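Local structure of cellulose-binding protein (Saccharophagus degradans, 2YHG) at residues P145-A158 and K179-G192. The protein probably acts as a carbohydrate-associated hydrolase of N- or O-glycosyl bonds, this chain being the C-terminal part with its nucleoside hydrolase-like domain. Numbering follows the deposited sequence.
Sequences PVWATCWGGCNTIA and KLRVYDILGQDNAG. With CA (calcium ion), chain B.
Strand 146-150 pairs with strand 180-185 as parallel neighbours, their axes 4.6 Å apart and 16° from aligned, through a ladder of six backbone hydrogen bonds running from Val-146 N to Lys-179 O up to Ile-185 N to Cys-150 O. On one face, Arg-181 CB sits over the six-membered ring of Trp-147, 3.3 Å from its centroid, in a CH-pi contact. A bend at chi2 (97°) then turns the arginine chain toward Pro-145, whose CB lies over the centre of the guanidinium face; Arg-181 NE is also hydrogen-bonded to Ser-260 OG. The other face is mostly apolar: Ile-157 CG2 meets Val-182 CG2 tip to tip at 4.1 Å, while the Cys-150/Cys-154 disulfide packs against Val-182 CG1 and the CB of Asp-184, the exception, whose OD2 pairs with Arg-206 and Tyr-204.

Beyond the strand ends, Asp-189 grips two helix starts. Asp-189 OD1 accepts from Cys-154 N (2.9 Å) and Gly-192 N (3.2 Å), which arrive from opposite faces of the carboxylate plane, so the N-cap of helix 190-198 also fastens the turn before helix 155-167. Gln-188 NE2 donates to Ile-185 O almost straight at 2.9 Å, and reaches Trp-151 O from above its carbonyl plane. That same Trp-151 O binds calcium at 2.4 Å, and Gln-188 OE1 is hydrogen-bonded to a calcium-bound water, placing Gln-188 in the second shell. Asp-36, Asp-43 and Asp-244 complete the protein ligands. Helices 155-167 and 170-178 form the beta-alpha-beta crossover between these neighbouring parallel strands, and the calcium lies beyond the strands' C-terminal ends, consistent with the nucleoside hydrolase-like domain.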
loop_
_atom_site.group_PDB
_atom_site.type_symbol
_atom_site.label_atom_id
_atom_site.label_comp_id
_atom_site.label_asym_id
_atom_site.label_seq_id
_atom_site.Cartn_x
_atom_site.Cartn_y
_atom_site.Cartn_z
ATOM N N PRO A 145 -9.815 0.012 9.701
ATOM C CA PRO A 145 -9.859 1.322 9.079
ATOM C C PRO A 145 -9.840 1.191 7.562
ATOM O O PRO A 145 -9.527 0.137 7.019
ATOM C CB PRO A 145 -8.593 1.985 9.605
ATOM C CG PRO A 145 -7.707 0.900 10.030
ATOM C CD PRO A 145 -8.551 -0.250 10.398
ATOM N N VAL A 146 -10.143 2.288 6.892
ATOM C CA VAL A 146 -10.010 2.256 5.472
ATOM C C VAL A 146 -9.126 3.357 4.949
ATOM O O VAL A 146 -9.084 4.498 5.436
ATOM C CB VAL A 146 -11.363 2.229 4.811
ATOM C CG1 VAL A 146 -12.126 3.437 5.204
ATOM C CG2 VAL A 146 -11.255 2.067 3.302
ATOM N N TRP A 147 -8.275 2.924 4.022
ATOM C CA TRP A 147 -7.371 3.805 3.323
ATOM C C TRP A 147 -8.054 4.355 2.098
ATOM O O TRP A 147 -8.679 3.616 1.332
ATOM C CB TRP A 147 -6.117 3.080 2.884
ATOM C CG TRP A 147 -5.233 2.747 4.018
ATOM C CD1 TRP A 147 -5.375 1.704 4.901
ATOM C CD2 TRP A 147 -4.143 3.528 4.501
ATOM N NE1 TRP A 147 -4.457 1.811 5.903
ATOM C CE2 TRP A 147 -3.685 2.915 5.688
ATOM C CE3 TRP A 147 -3.525 4.703 4.069
ATOM C CZ2 TRP A 147 -2.649 3.455 6.437
ATOM C CZ3 TRP A 147 -2.483 5.220 4.793
ATOM C CH2 TRP A 147 -2.061 4.594 5.989
ATOM N N ALA A 148 -7.897 5.657 1.885
ATOM C CA ALA A 148 -8.254 6.290 0.619
ATOM C C ALA A 148 -7.003 6.933 0.065
ATOM O O ALA A 148 -6.288 7.607 0.793
ATOM C CB ALA A 148 -9.403 7.286 0.773
ATOM N N THR A 149 -6.735 6.723 -1.216
ATOM C CA THR A 149 -5.488 7.153 -1.793
ATOM C C THR A 149 -5.707 8.199 -2.872
ATOM O O THR A 149 -6.770 8.277 -3.517
ATOM C CB THR A 149 -4.677 5.992 -2.327
ATOM O OG1 THR A 149 -5.288 5.562 -3.545
ATOM C CG2 THR A 149 -4.593 4.842 -1.309
ATOM N N CYS A 150 -4.663 8.979 -3.109
ATOM C CA CYS A 150 -4.637 10.012 -4.140
ATOM C C CYS A 150 -3.539 9.690 -5.141
ATOM O O CYS A 150 -2.363 10.000 -4.930
ATOM C CB CYS A 150 -4.391 11.398 -3.526
ATOM S SG CYS A 150 -5.252 11.591 -1.955
ATOM N N TRP A 151 -3.911 9.026 -6.236
ATOM C CA TRP A 151 -3.000 8.844 -7.350
ATOM C C TRP A 151 -2.934 10.098 -8.212
ATOM O O TRP A 151 -1.948 10.309 -8.936
ATOM C CB TRP A 151 -3.372 7.637 -8.211
ATOM C CG TRP A 151 -3.401 6.296 -7.546
ATOM C CD1 TRP A 151 -3.396 6.015 -6.205
ATOM C CD2 TRP A 151 -3.561 5.061 -8.220
ATOM N NE1 TRP A 151 -3.501 4.649 -6.010
ATOM C CE2 TRP A 151 -3.643 4.047 -7.244
ATOM C CE3 TRP A 151 -3.644 4.714 -9.573
ATOM C CZ2 TRP A 151 -3.848 2.713 -7.577
ATOM C CZ3 TRP A 151 -3.871 3.390 -9.907
ATOM C CH2 TRP A 151 -3.960 2.400 -8.922
ATOM N N GLY A 152 -3.996 10.890 -8.167
ATOM C CA GLY A 152 -4.024 12.271 -8.627
ATOM C C GLY A 152 -4.251 13.142 -7.392
ATOM O O GLY A 152 -3.545 13.022 -6.396
ATOM N N GLY A 153 -5.244 14.035 -7.484
ATOM C CA GLY A 153 -5.606 14.845 -6.343
ATOM C C GLY A 153 -6.352 14.054 -5.269
ATOM O O GLY A 153 -6.643 12.870 -5.430
ATOM N N CYS A 154 -6.631 14.722 -4.154
ATOM C CA CYS A 154 -7.386 14.111 -3.063
ATOM C C CYS A 154 -8.808 14.646 -2.955
ATOM O O CYS A 154 -9.498 14.327 -1.960
ATOM C CB CYS A 154 -6.691 14.279 -1.719
ATOM S SG CYS A 154 -5.028 13.585 -1.551
ATOM N N ASN A 155 -9.310 15.424 -3.924
ATOM C CA ASN A 155 -10.557 16.097 -3.695
ATOM C C ASN A 155 -11.788 15.216 -3.571
ATOM O O ASN A 155 -12.799 15.695 -3.043
ATOM C CB ASN A 155 -10.791 17.267 -4.637
ATOM C CG ASN A 155 -11.171 16.878 -6.054
ATOM O OD1 ASN A 155 -11.057 15.728 -6.482
ATOM N ND2 ASN A 155 -11.659 17.852 -6.795
ATOM N N THR A 156 -11.774 13.972 -4.030
ATOM C CA THR A 156 -12.928 13.095 -3.796
ATOM C C THR A 156 -13.007 12.708 -2.334
ATOM O O THR A 156 -14.095 12.583 -1.751
ATOM C CB THR A 156 -12.898 11.866 -4.709
ATOM O OG1 THR A 156 -12.752 12.261 -6.086
ATOM C CG2 THR A 156 -14.163 11.070 -4.585
ATOM N N ILE A 157 -11.856 12.532 -1.700
ATOM C CA ILE A 157 -11.772 12.304 -0.262
ATOM C C ILE A 157 -12.229 13.585 0.461
ATOM O O ILE A 157 -13.000 13.520 1.442
ATOM C CB ILE A 157 -10.363 11.903 0.170
ATOM C CG1 ILE A 157 -9.824 10.726 -0.642
ATOM C CG2 ILE A 157 -10.373 11.562 1.666
ATOM C CD1 ILE A 157 -8.341 10.438 -0.449
ATOM N N ALA A 158 -11.754 14.741 0.003
ATOM C CA ALA A 158 -12.148 16.010 0.635
ATOM C C ALA A 158 -13.670 16.222 0.521
ATOM O O ALA A 158 -14.264 16.694 1.486
ATOM C CB ALA A 158 -11.387 17.165 0.041
ATOM N N LYS A 179 -11.405 6.596 11.542
ATOM C CA LYS A 179 -11.452 5.360 10.798
ATOM C C LYS A 179 -10.863 5.454 9.381
ATOM O O LYS A 179 -10.779 4.458 8.698
ATOM C CB LYS A 179 -12.894 4.900 10.697
ATOM C CG LYS A 179 -13.470 4.507 12.032
ATOM C CD LYS A 179 -14.907 4.088 11.986
ATOM C CE LYS A 179 -15.789 5.226 11.531
ATOM N NZ LYS A 179 -17.236 4.914 11.696
ATOM N N LEU A 180 -10.423 6.642 8.995
ATOM C CA LEU A 180 -9.872 6.926 7.666
ATOM C C LEU A 180 -8.352 7.065 7.770
ATOM O O LEU A 180 -7.828 7.471 8.804
ATOM C CB LEU A 180 -10.504 8.214 7.157
ATOM C CG LEU A 180 -10.194 8.658 5.723
ATOM C CD1 LEU A 180 -10.601 7.632 4.692
ATOM C CD2 LEU A 180 -10.857 9.999 5.487
ATOM N N ARG A 181 -7.663 6.788 6.659
ATOM C CA ARG A 181 -6.260 7.141 6.476
ATOM C C ARG A 181 -6.103 7.569 5.032
ATOM O O ARG A 181 -6.807 7.037 4.164
ATOM C CB ARG A 181 -5.284 6.020 6.756
ATOM C CG ARG A 181 -5.156 5.620 8.226
ATOM C CD ARG A 181 -6.027 4.420 8.481
ATOM N NE ARG A 181 -5.836 3.932 9.881
ATOM C CZ ARG A 181 -6.510 4.383 10.936
ATOM N NH1 ARG A 181 -7.414 5.329 10.825
ATOM N NH2 ARG A 181 -6.390 3.735 12.075
ATOM N N VAL A 182 -5.212 8.517 4.778
ATOM C CA VAL A 182 -4.961 8.973 3.422
ATOM C C VAL A 182 -3.510 8.725 3.049
ATOM O O VAL A 182 -2.591 9.082 3.793
ATOM C CB VAL A 182 -5.303 10.478 3.265
ATOM C CG1 VAL A 182 -4.925 10.995 1.871
ATOM C CG2 VAL A 182 -6.800 10.711 3.532
ATOM N N TYR A 183 -3.323 8.161 1.845
ATOM C CA TYR A 183 -1.991 8.048 1.229
ATOM C C TYR A 183 -2.055 8.848 -0.070
ATOM O O TYR A 183 -2.703 8.445 -1.026
ATOM C CB TYR A 183 -1.616 6.574 0.975
ATOM C CG TYR A 183 -0.155 6.353 0.683
ATOM C CD1 TYR A 183 0.457 6.912 -0.432
ATOM C CD2 TYR A 183 0.625 5.549 1.488
ATOM C CE1 TYR A 183 1.777 6.641 -0.725
ATOM C CE2 TYR A 183 1.976 5.280 1.200
ATOM C CZ TYR A 183 2.538 5.842 0.079
ATOM O OH TYR A 183 3.847 5.615 -0.302
ATOM N N ASP A 184 -1.398 10.008 -0.041
ATOM C CA ASP A 184 -1.363 10.981 -1.139
ATOM C C ASP A 184 -0.020 10.845 -1.841
ATOM O O ASP A 184 1.022 11.024 -1.222
ATOM C CB ASP A 184 -1.538 12.365 -0.512
ATOM C CG ASP A 184 -1.161 13.544 -1.377
ATOM O OD1 ASP A 184 -0.930 13.362 -2.587
ATOM O OD2 ASP A 184 -1.123 14.679 -0.800
ATOM N N ILE A 185 -0.030 10.537 -3.136
ATOM C CA ILE A 185 1.197 10.532 -3.924
ATOM C C ILE A 185 1.517 11.961 -4.376
ATOM O O ILE A 185 0.809 12.531 -5.205
ATOM C CB ILE A 185 1.082 9.608 -5.147
ATOM C CG1 ILE A 185 0.894 8.144 -4.702
ATOM C CG2 ILE A 185 2.324 9.796 -6.043
ATOM C CD1 ILE A 185 2.185 7.451 -4.285
ATOM N N LEU A 186 2.575 12.510 -3.791
ATOM C CA LEU A 186 3.256 13.725 -4.230
ATOM C C LEU A 186 2.529 15.035 -4.016
ATOM O O LEU A 186 3.181 16.088 -4.077
ATOM C CB LEU A 186 3.725 13.628 -5.683
ATOM C CG LEU A 186 4.941 12.730 -5.876
ATOM C CD1 LEU A 186 5.016 12.181 -7.308
ATOM C CD2 LEU A 186 6.212 13.514 -5.566
ATOM N N GLY A 187 1.222 15.071 -3.830
ATOM C CA GLY A 187 0.464 16.310 -3.708
ATOM C C GLY A 187 0.117 16.860 -5.055
ATOM O O GLY A 187 0.924 17.478 -5.766
ATOM N N GLN A 188 -1.112 16.568 -5.491
ATOM C CA GLN A 188 -1.553 16.897 -6.822
ATOM C C GLN A 188 -2.870 17.663 -6.828
ATOM O O GLN A 188 -3.414 17.927 -7.891
ATOM C CB GLN A 188 -1.636 15.660 -7.704
ATOM C CG GLN A 188 -0.283 14.975 -7.854
ATOM C CD GLN A 188 -0.425 13.683 -8.601
ATOM O OE1 GLN A 188 -0.794 13.695 -9.771
ATOM N NE2 GLN A 188 -0.160 12.561 -7.954
ATOM N N ASP A 189 -3.349 18.076 -5.668
ATOM C CA ASP A 189 -4.317 19.137 -5.597
ATOM C C ASP A 189 -4.262 19.768 -4.232
ATOM O O ASP A 189 -3.636 19.276 -3.293
ATOM C CB ASP A 189 -5.740 18.733 -6.032
ATOM C CG ASP A 189 -6.508 17.838 -5.071
ATOM O OD1 ASP A 189 -6.033 17.569 -3.947
ATOM O OD2 ASP A 189 -7.621 17.409 -5.482
ATOM N N ASN A 190 -4.947 20.908 -4.108
ATOM C CA ASN A 190 -5.000 21.670 -2.869
ATOM C C ASN A 190 -5.968 21.061 -1.854
ATOM O O ASN A 190 -5.969 21.458 -0.694
ATOM C CB ASN A 190 -5.339 23.133 -3.187
ATOM C CG ASN A 190 -6.592 23.267 -4.001
ATOM O OD1 ASN A 190 -7.636 22.758 -3.584
ATOM N ND2 ASN A 190 -6.527 24.025 -5.100
ATOM N N ALA A 191 -6.762 20.063 -2.255
ATOM C CA ALA A 191 -7.736 19.439 -1.373
ATOM C C ALA A 191 -7.078 18.512 -0.371
ATOM O O ALA A 191 -7.537 18.397 0.760
ATOM C CB ALA A 191 -8.801 18.713 -2.176
ATOM N N GLY A 192 -6.002 17.838 -0.760
ATOM C CA GLY A 192 -5.245 17.070 0.220
ATOM C C GLY A 192 -4.693 17.966 1.295
ATOM O O GLY A 192 -4.722 17.642 2.480
HETATM CA CA CA B . -1.549 9.603 -11.192
HETATM O O HOH W 1 -2.657 14.559 -4.262
HETATM O O HOH W 2 -1.114 11.971 -11.811
HETATM O O HOH W 3 0.691 9.946 -12.415
#